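Putative transcriptional regulator (Streptomyces coelicolor A3, PDB 2RA5) probably binds DNA as a transcription factor of the GntR family, with a UTRA domain that holds a meso-tartaric acid molecule in the crystal. Local coordinates at residues Thr216-Asp219 with Arg223-Glu226. Numbering follows the deposited sequence.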
ATOM      1  N   THR A 216       2.613 -12.853   3.090  1.00 52.02           N
ATOM      2  CA  THR A 216       2.893 -14.128   3.747  1.00 54.74           C
ATOM      3  C   THR A 216       2.947 -13.940   5.245  1.00 40.74           C
ATOM      4  O   THR A 216       3.676 -13.094   5.738  1.00 52.35           O
ATOM      5  CB  THR A 216       4.232 -14.766   3.332  1.00 48.18           C
ATOM      6  OG1 THR A 216       4.360 -14.778   1.912  1.00 51.17           O
ATOM      7  CG2 THR A 216       4.322 -16.214   3.858  1.00 31.13           C
ATOM      8  N   THR A 217       2.239 -14.788   5.975  1.00 51.67           N
ATOM      9  CA  THR A 217       2.223 -14.686   7.427  1.00 47.62           C
ATOM     10  C   THR A 217       2.963 -15.846   8.107  1.00 42.65           C
ATOM     11  O   THR A 217       2.734 -17.009   7.790  1.00 45.37           O
ATOM     12  CB  THR A 217       0.776 -14.632   7.945  1.00 43.37           C
ATOM     13  OG1 THR A 217       0.059 -13.615   7.239  1.00 61.61           O
ATOM     14  CG2 THR A 217       0.744 -14.348   9.448  1.00 40.33           C
ATOM     15  N   PHE A 218       3.821 -15.514   9.066  1.00 43.35           N
ATOM     16  CA  PHE A 218       4.607 -16.504   9.794  1.00 47.93           C
ATOM     17  C   PHE A 218       4.246 -16.594  11.271  1.00 48.70           C
ATOM     18  O   PHE A 218       3.767 -15.624  11.864  1.00 47.39           O
ATOM     19  CB  PHE A 218       6.089 -16.188   9.663  1.00 40.18           C
ATOM     20  CG  PHE A 218       6.522 -15.938   8.260  1.00 51.68           C
ATOM     21  CD1 PHE A 218       6.253 -14.710   7.648  1.00 36.73           C
ATOM     22  CD2 PHE A 218       7.192 -16.924   7.539  1.00 39.68           C
ATOM     23  CE1 PHE A 218       6.643 -14.468   6.334  1.00 37.76           C
ATOM     24  CE2 PHE A 218       7.596 -16.688   6.223  1.00 45.80           C
ATOM     25  CZ  PHE A 218       7.331 -15.464   5.619  1.00 34.03           C
ATOM     26  N   ASP A 219       4.500 -17.758  11.868  1.00 40.60           N
ATOM     27  CA  ASP A 219       4.288 -17.929  13.305  1.00 40.05           C
ATOM     28  C   ASP A 219       5.542 -17.666  14.161  1.00 47.66           C
ATOM     29  O   ASP A 219       6.554 -17.180  13.654  1.00 43.21           O
ATOM     30  CB  ASP A 219       3.616 -19.270  13.625  1.00 47.76           C
ATOM     31  CG  ASP A 219       4.516 -20.479  13.405  1.00 52.98           C
ATOM     32  OD1 ASP A 219       5.728 -20.335  13.105  1.00 46.01           O
ATOM     33  OD2 ASP A 219       3.980 -21.601  13.543  1.00 66.69           O
ATOM     34  N   ARG A 223       7.822 -20.094  10.494  1.00 47.43           N
ATOM     35  CA  ARG A 223       7.246 -20.855   9.386  1.00 62.18           C
ATOM     36  C   ARG A 223       6.047 -20.131   8.785  1.00 61.73           C
ATOM     37  O   ARG A 223       5.235 -19.536   9.508  1.00 44.99           O
ATOM     38  CB  ARG A 223       6.811 -22.254   9.845  1.00 51.73           C
ATOM     39  CG  ARG A 223       7.969 -23.124  10.333  1.00 75.06           C
ATOM     40  CD  ARG A 223       7.555 -24.577  10.543  1.00 80.63           C
ATOM     41  NE  ARG A 223       8.302 -25.187  11.642  1.00101.00           N
ATOM     42  CZ  ARG A 223       7.871 -25.254  12.901  1.00103.57           C
ATOM     43  NH1 ARG A 223       6.684 -24.752  13.226  1.00 76.84           N
ATOM     44  NH2 ARG A 223       8.624 -25.826  13.837  1.00105.18           N
ATOM     45  N   ALA A 224       5.932 -20.173   7.462  1.00 48.77           N
ATOM     46  CA  ALA A 224       4.759 -19.596   6.818  1.00 46.45           C
ATOM     47  C   ALA A 224       3.534 -20.356   7.271  1.00 42.34           C
ATOM     48  O   ALA A 224       3.541 -21.567   7.428  1.00 50.09           O
ATOM     49  CB  ALA A 224       4.870 -19.611   5.308  1.00 37.33           C
ATOM     50  N   VAL A 225       2.466 -19.619   7.487  1.00 42.68           N
ATOM     51  CA  VAL A 225       1.293 -20.190   8.092  1.00 40.59           C
ATOM     52  C   VAL A 225       0.130 -19.874   7.125  1.00 41.17           C
ATOM     53  O   VAL A 225      -0.913 -20.535   7.113  1.00 37.60           O
ATOM     54  CB  VAL A 225       1.193 -19.635   9.571  1.00 52.10           C
ATOM     55  CG1 VAL A 225       0.200 -18.491   9.730  1.00 39.98           C
ATOM     56  CG2 VAL A 225       0.955 -20.735  10.556  1.00 45.96           C
ATOM     57  N   GLU A 226       0.366 -18.896   6.257  1.00 42.85           N
ATOM     58  CA  GLU A 226      -0.664 -18.381   5.379  1.00 43.61           C
ATOM     59  C   GLU A 226      -0.024 -17.540   4.271  1.00 41.34           C
ATOM     60  O   GLU A 226       0.901 -16.763   4.512  1.00 44.73           O
ATOM     61  CB  GLU A 226      -1.667 -17.538   6.194  1.00 52.91           C
ATOM     62  CG  GLU A 226      -2.801 -16.919   5.376  1.00 47.70           C
ATOM     63  CD  GLU A 226      -2.444 -15.564   4.745  1.00 59.89           C
ATOM     64  OE1 GLU A 226      -1.583 -14.835   5.283  1.00 57.78           O
ATOM     65  OE2 GLU A 226      -3.039 -15.212   3.705  1.00 54.96           O
TER
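Thr217 and Glu226 pair antiparallel, Thr217 N giving a nearly straight bond (172°) to Glu226 O at 2.8 Å, while Thr217 O takes Val225 N at 2.6 Å and, more weakly, Glu226 N. Two residues, Val225 and Glu226, stand opposite the single Thr217 and share its carbonyl oxygen, a classic beta bulge; beyond it Phe218 and Ala224 form a non-hydrogen-bonded pair. Strands 209-218 and 224-232 make a beta hairpin within the antiparallel sheet of the UTRA domain, with the bulge one bridge pair in from the turn. On the Thr217 and Glu226 face of the sheet the hydroxyl Thr217 OG1 donates to Glu226 OE1 over 2.8 Å, meeting the oxygen nearly head-on to its C-O bond. Glu226 reaches it by a chain that leaves anti to the backbone N (chi1 179°) and then bends at chi2 (-86°), which brings the carboxylate back to the hydroxyl. The methyl Thr217 CG2 lies across from Val225 CG1 at 4.2 Å, at the edge of contact. Thr217 OG1 is also hydrogen-bonded to the Tyr172 hydroxyl, and Tyr172 and Arg215, whose NE makes a long, weak ion pair with the same Glu226 OE1, both line the tartrate pocket. A valine at Thr217 would probably cost Glu226 OE1 this donor and the Tyr172 hydroxyl this partner, leaving the carboxylate less firmly fixed in its rotation beside the pocket. Thr216 and Ala224 meet methyl to methyl, CG2 to CB at 3.7 Å, and contact helix 119-125. The Phe218 ring lies obliquely against the peptide joining Arg223 and Ala224, its CE2 4.1 Å from Ala224 CB. Nearer the turn, Asp219 N bonds to Arg223 O at 3.0 Å, and Asp219 OD1, which also bonds the Thr221 hydroxyl, weakly accepts Arg223 N.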